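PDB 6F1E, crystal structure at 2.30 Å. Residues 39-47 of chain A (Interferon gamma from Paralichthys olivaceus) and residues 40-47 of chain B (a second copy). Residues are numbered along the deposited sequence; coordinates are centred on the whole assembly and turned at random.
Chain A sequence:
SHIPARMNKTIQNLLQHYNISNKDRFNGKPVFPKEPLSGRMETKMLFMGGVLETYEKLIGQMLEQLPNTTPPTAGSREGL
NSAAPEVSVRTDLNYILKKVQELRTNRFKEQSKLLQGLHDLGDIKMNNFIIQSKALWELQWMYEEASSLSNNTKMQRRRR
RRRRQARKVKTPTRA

Chain A 39-47: GRMETKMLF
Chain B 40-47: RMETKMLF

How do the two backbones lie against each other? Residues 41-47 of each copy are helical, with phi near -65° and psi near -43°, held by i to i+4 bonds such as Phe B47 N to Thr B43 O at 3.1 Å and Phe A47 N to Thr A43 O at 2.9 Å. The axes approach to 11.0 Å, and their N-to-C directions differ by 58° (signed crossing angle -58°). The register centres on Glu A42 and Glu B42, whose CA atoms are 7.6 Å apart.

What does Arg B40 contribute at the start of the chain B stretch? Its psi is 150°, and its side chain (t, t, m, chi4 -82°) reaches Glu A42, which is t, p with chi3 29°. Arg B40 NE donates to Glu A42 OE1 at 3.1 Å with an N-H...O angle of 138°, a bent hydrogen bond within a salt bridge.

Does Glu B42 mirror that pairing? In charge it does, but not in geometry. With chi1 at -135°, between wells, and chi2 m, it places OE1 3.1 Å from NH2 of Arg A40 (m, t, m; psi 162°). The oxygen lies over one face of the guanidinium, so this salt bridge rests on charge alone, with no N-H aimed at it. Between the two bridges the aliphatic parts touch, Glu A42 CG to Glu B42 CB at 4.1 Å. One residue on, the CA-to-CB bond of Thr B43 (m) points sideways, yet OG1 comes to 3.2 Å from Glu A42 OE2.

What closes the contact one turn later? The CA-to-CB bonds of Leu B46 (t, p) and Leu A46 (chi1 t, chi2 32°) point toward the opposite stretch, and their CD2 atoms meet at 3.2 Å, very tight for two methyl groups. This apolar contact follows the charged pairs along both helices; Phe B47 lies out of reach of chain A's stretch.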

ATOM      1  N   GLY A  39      13.359  -2.661  11.344  1.00133.01           N
ATOM      2  CA  GLY A  39      12.637  -3.925  11.380  1.00123.93           C
ATOM      3  C   GLY A  39      13.185  -4.840  10.311  1.00119.28           C
ATOM      4  O   GLY A  39      14.296  -4.612   9.799  1.00104.40           O
ATOM      5  N   ARG A  40      12.383  -5.843   9.954  1.00116.31           N
ATOM      6  CA  ARG A  40      12.839  -6.992   9.150  1.00119.63           C
ATOM      7  C   ARG A  40      13.287  -6.665   7.722  1.00110.76           C
ATOM      8  O   ARG A  40      12.947  -5.628   7.159  1.00102.40           O
ATOM      9  CB  ARG A  40      11.734  -8.060   9.064  1.00129.34           C
ATOM     10  CG  ARG A  40      11.403  -8.765  10.370  1.00132.42           C
ATOM     11  CD  ARG A  40      10.119  -9.572  10.252  1.00139.76           C
ATOM     12  NE  ARG A  40       8.942  -8.700  10.219  1.00151.63           N
ATOM     13  CZ  ARG A  40       7.696  -9.054  10.548  1.00164.66           C
ATOM     14  NH1 ARG A  40       7.407 -10.293  10.953  1.00168.07           N
ATOM     15  NH2 ARG A  40       6.720  -8.148  10.479  1.00166.94           N
ATOM     16  N   MET A  41      14.032  -7.600   7.141  1.00111.91           N
ATOM     17  CA  MET A  41      14.414  -7.554   5.725  1.00104.53           C
ATOM     18  C   MET A  41      13.197  -7.563   4.810  1.00 88.63           C
ATOM     19  O   MET A  41      13.198  -6.950   3.756  1.00 98.49           O
ATOM     20  CB  MET A  41      15.319  -8.747   5.389  1.00109.26           C
ATOM     21  CG  MET A  41      15.909  -8.760   3.980  1.00122.23           C
ATOM     22  SD  MET A  41      16.797  -7.272   3.440  1.00133.66           S
ATOM     23  CE  MET A  41      17.837  -6.876   4.861  1.00130.44           C
ATOM     24  N   GLU A  42      12.159  -8.264   5.211  1.00 84.45           N
ATOM     25  CA  GLU A  42      10.952  -8.335   4.421  1.00 86.60           C
ATOM     26  C   GLU A  42      10.317  -6.920   4.401  1.00 81.38           C
ATOM     27  O   GLU A  42       9.893  -6.432   3.354  1.00 85.07           O
ATOM     28  CB  GLU A  42      10.033  -9.456   4.990  1.00 88.06           C
ATOM     29  CG  GLU A  42       8.684  -9.697   4.291  1.00 99.33           C
ATOM     30  CD  GLU A  42       8.757 -10.195   2.845  1.00102.92           C
ATOM     31  OE1 GLU A  42       9.739 -10.886   2.493  1.00100.10           O
ATOM     32  OE2 GLU A  42       7.808  -9.903   2.062  1.00 96.71           O
ATOM     33  N   THR A  43      10.290  -6.247   5.545  1.00 68.38           N
ATOM     34  CA  THR A  43       9.674  -4.916   5.634  1.00 68.21           C
ATOM     35  C   THR A  43      10.448  -3.880   4.790  1.00 64.49           C
ATOM     36  O   THR A  43       9.846  -3.057   4.092  1.00 63.47           O
ATOM     37  CB  THR A  43       9.670  -4.419   7.097  1.00 70.87           C
ATOM     38  OG1 THR A  43       9.408  -5.511   7.967  1.00 74.70           O
ATOM     39  CG2 THR A  43       8.627  -3.385   7.325  1.00 76.05           C
ATOM     40  N   LYS A  44      11.778  -3.917   4.891  1.00 61.45           N
ATOM     41  CA  LYS A  44      12.647  -2.983   4.193  1.00 59.30           C
ATOM     42  C   LYS A  44      12.509  -3.195   2.701  1.00 58.85           C
ATOM     43  O   LYS A  44      12.309  -2.245   1.947  1.00 63.52           O
ATOM     44  CB  LYS A  44      14.099  -3.166   4.618  1.00 65.61           C
ATOM     45  CG  LYS A  44      14.475  -2.498   5.938  1.00 66.79           C
ATOM     46  CD  LYS A  44      15.643  -3.211   6.616  1.00 74.06           C
ATOM     47  CE  LYS A  44      16.472  -2.290   7.512  1.00 89.37           C
ATOM     48  NZ  LYS A  44      16.860  -2.920   8.819  1.00 93.41           N
ATOM     49  N   MET A  45      12.575  -4.442   2.267  1.00 58.05           N
ATOM     50  CA  MET A  45      12.430  -4.735   0.845  1.00 60.91           C
ATOM     51  C   MET A  45      11.099  -4.257   0.291  1.00 58.66           C
ATOM     52  O   MET A  45      11.012  -3.804  -0.844  1.00 63.89           O
ATOM     53  CB  MET A  45      12.615  -6.228   0.566  1.00 65.52           C
ATOM     54  CG  MET A  45      14.069  -6.681   0.556  1.00 71.60           C
ATOM     55  SD  MET A  45      15.027  -6.079  -0.861  1.00 80.41           S
ATOM     56  CE  MET A  45      14.260  -6.920  -2.245  1.00 87.32           C
ATOM     57  N   LEU A  46      10.061  -4.345   1.099  1.00 58.26           N
ATOM     58  CA  LEU A  46       8.720  -4.030   0.631  1.00 60.41           C
ATOM     59  C   LEU A  46       8.550  -2.513   0.523  1.00 58.95           C
ATOM     60  O   LEU A  46       8.026  -1.974  -0.484  1.00 51.95           O
ATOM     61  CB  LEU A  46       7.695  -4.638   1.593  1.00 60.10           C
ATOM     62  CG  LEU A  46       6.230  -4.575   1.163  1.00 70.68           C
ATOM     63  CD1 LEU A  46       5.972  -4.653  -0.336  1.00 71.66           C
ATOM     64  CD2 LEU A  46       5.523  -5.719   1.849  1.00 79.96           C
ATOM     65  N   PHE A  47       8.998  -1.824   1.569  1.00 55.84           N
ATOM     66  CA  PHE A  47       8.901  -0.397   1.584  1.00 56.56           C
ATOM     67  C   PHE A  47       9.750   0.169   0.427  1.00 57.33           C
ATOM     68  O   PHE A  47       9.251   0.998  -0.366  1.00 57.54           O
ATOM     69  CB  PHE A  47       9.313   0.170   2.946  1.00 57.96           C
ATOM     70  CG  PHE A  47       9.157   1.662   3.021  1.00 61.39           C
ATOM     71  CD1 PHE A  47       7.895   2.227   3.091  1.00 60.31           C
ATOM     72  CD2 PHE A  47      10.273   2.507   2.908  1.00 62.15           C
ATOM     73  CE1 PHE A  47       7.738   3.605   3.099  1.00 59.26           C
ATOM     74  CE2 PHE A  47      10.120   3.875   2.910  1.00 58.87           C
ATOM     75  CZ  PHE A  47       8.840   4.425   3.017  1.00 60.51           C
TER
ATOM     76  N   ARG B  40       5.506 -16.806   1.875  1.00 75.81           N
ATOM     77  CA  ARG B  40       6.001 -16.412   3.223  1.00 97.87           C
ATOM     78  C   ARG B  40       4.852 -15.989   4.167  1.00 95.57           C
ATOM     79  O   ARG B  40       3.823 -15.488   3.697  1.00 88.21           O
ATOM     80  CB  ARG B  40       7.067 -15.285   3.147  1.00 99.07           C
ATOM     81  CG  ARG B  40       8.054 -15.289   4.324  1.00112.69           C
ATOM     82  CD  ARG B  40       8.702 -13.940   4.637  1.00123.49           C
ATOM     83  NE  ARG B  40       9.918 -13.676   3.850  1.00132.65           N
ATOM     84  CZ  ARG B  40      11.150 -14.129   4.130  1.00140.80           C
ATOM     85  NH1 ARG B  40      11.376 -14.911   5.190  1.00155.54           N
ATOM     86  NH2 ARG B  40      12.179 -13.807   3.335  1.00123.12           N
ATOM     87  N   MET B  41       5.029 -16.202   5.479  1.00 92.91           N
ATOM     88  CA  MET B  41       3.990 -15.894   6.480  1.00101.35           C
ATOM     89  C   MET B  41       3.786 -14.391   6.649  1.00 97.05           C
ATOM     90  O   MET B  41       2.652 -13.926   6.661  1.00104.10           O
ATOM     91  CB  MET B  41       4.301 -16.530   7.845  1.00118.31           C
ATOM     92  CG  MET B  41       3.059 -16.787   8.698  1.00136.94           C
ATOM     93  SD  MET B  41       3.390 -17.444  10.353  1.00166.65           S
ATOM     94  CE  MET B  41       4.036 -19.087  10.015  1.00158.58           C
ATOM     95  N   GLU B  42       4.881 -13.642   6.764  1.00 93.56           N
ATOM     96  CA  GLU B  42       4.822 -12.179   6.841  1.00 90.97           C
ATOM     97  C   GLU B  42       4.070 -11.594   5.624  1.00 81.76           C
ATOM     98  O   GLU B  42       3.356 -10.590   5.732  1.00 84.64           O
ATOM     99  CB  GLU B  42       6.235 -11.560   6.951  1.00 99.02           C
ATOM    100  CG  GLU B  42       6.399 -10.447   7.993  1.00112.05           C
ATOM    101  CD  GLU B  42       5.427  -9.248   7.878  1.00124.89           C
ATOM    102  OE1 GLU B  42       5.866  -8.122   7.543  1.00120.60           O
ATOM    103  OE2 GLU B  42       4.219  -9.395   8.176  1.00128.71           O
ATOM    104  N   THR B  43       4.236 -12.214   4.464  1.00 68.94           N
ATOM    105  CA  THR B  43       3.523 -11.771   3.269  1.00 68.96           C
ATOM    106  C   THR B  43       1.992 -11.937   3.469  1.00 72.78           C
ATOM    107  O   THR B  43       1.229 -11.002   3.180  1.00 69.99           O
ATOM    108  CB  THR B  43       4.098 -12.490   2.015  1.00 74.75           C
ATOM    109  OG1 THR B  43       5.409 -11.970   1.753  1.00 75.21           O
ATOM    110  CG2 THR B  43       3.228 -12.331   0.735  1.00 79.67           C
ATOM    111  N   LYS B  44       1.557 -13.080   4.008  1.00 62.76           N
ATOM    112  CA  LYS B  44       0.123 -13.353   4.210  1.00 65.90           C
ATOM    113  C   LYS B  44      -0.504 -12.463   5.277  1.00 64.61           C
ATOM    114  O   LYS B  44      -1.627 -11.997   5.109  1.00 64.95           O
ATOM    115  CB  LYS B  44      -0.138 -14.826   4.563  1.00 74.65           C
ATOM    116  CG  LYS B  44      -0.009 -15.830   3.414  1.00 82.38           C
ATOM    117  CD  LYS B  44      -0.105 -17.296   3.901  1.00 86.61           C
ATOM    118  CE  LYS B  44       1.276 -17.976   3.933  1.00 95.58           C
ATOM    119  NZ  LYS B  44       1.388 -19.187   4.800  1.00 88.55           N
ATOM    120  N   MET B  45       0.209 -12.241   6.375  1.00 61.80           N
ATOM    121  CA  MET B  45      -0.260 -11.343   7.441  1.00 60.59           C
ATOM    122  C   MET B  45      -0.538  -9.927   6.973  1.00 58.36           C
ATOM    123  O   MET B  45      -1.549  -9.331   7.270  1.00 60.11           O
ATOM    124  CB  MET B  45       0.798 -11.265   8.537  1.00 63.41           C
ATOM    125  CG  MET B  45       0.794 -12.501   9.411  1.00 63.29           C
ATOM    126  SD  MET B  45      -0.694 -12.577  10.439  1.00 71.20           S
ATOM    127  CE  MET B  45      -0.237 -11.305  11.646  1.00 74.42           C
ATOM    128  N   LEU B  46       0.404  -9.397   6.243  1.00 57.24           N
ATOM    129  CA  LEU B  46       0.304  -8.065   5.709  1.00 61.48           C
ATOM    130  C   LEU B  46      -0.870  -7.919   4.742  1.00 61.99           C
ATOM    131  O   LEU B  46      -1.640  -6.953   4.789  1.00 52.92           O
ATOM    132  CB  LEU B  46       1.622  -7.740   4.993  1.00 62.81           C
ATOM    133  CG  LEU B  46       1.942  -6.293   4.705  1.00 69.35           C
ATOM    134  CD1 LEU B  46       1.921  -5.423   5.961  1.00 75.02           C
ATOM    135  CD2 LEU B  46       3.326  -6.284   4.096  1.00 77.84           C
ATOM    136  N   PHE B  47      -1.005  -8.899   3.859  1.00 62.45           N
ATOM    137  CA  PHE B  47      -2.103  -8.889   2.925  1.00 59.51           C
ATOM    138  C   PHE B  47      -3.385  -8.874   3.739  1.00 59.13           C
ATOM    139  O   PHE B  47      -4.236  -8.020   3.533  1.00 65.47           O
ATOM    140  CB  PHE B  47      -2.029 -10.085   1.991  1.00 59.26           C
ATOM    141  CG  PHE B  47      -3.141 -10.142   0.995  1.00 58.33           C
ATOM    142  CD1 PHE B  47      -3.107  -9.380  -0.147  1.00 62.97           C
ATOM    143  CD2 PHE B  47      -4.202 -10.978   1.193  1.00 62.95           C
ATOM    144  CE1 PHE B  47      -4.125  -9.435  -1.076  1.00 58.32           C
ATOM    145  CE2 PHE B  47      -5.239 -11.046   0.276  1.00 65.16           C
ATOM    146  CZ  PHE B  47      -5.193 -10.280  -0.864  1.00 64.79           C
TER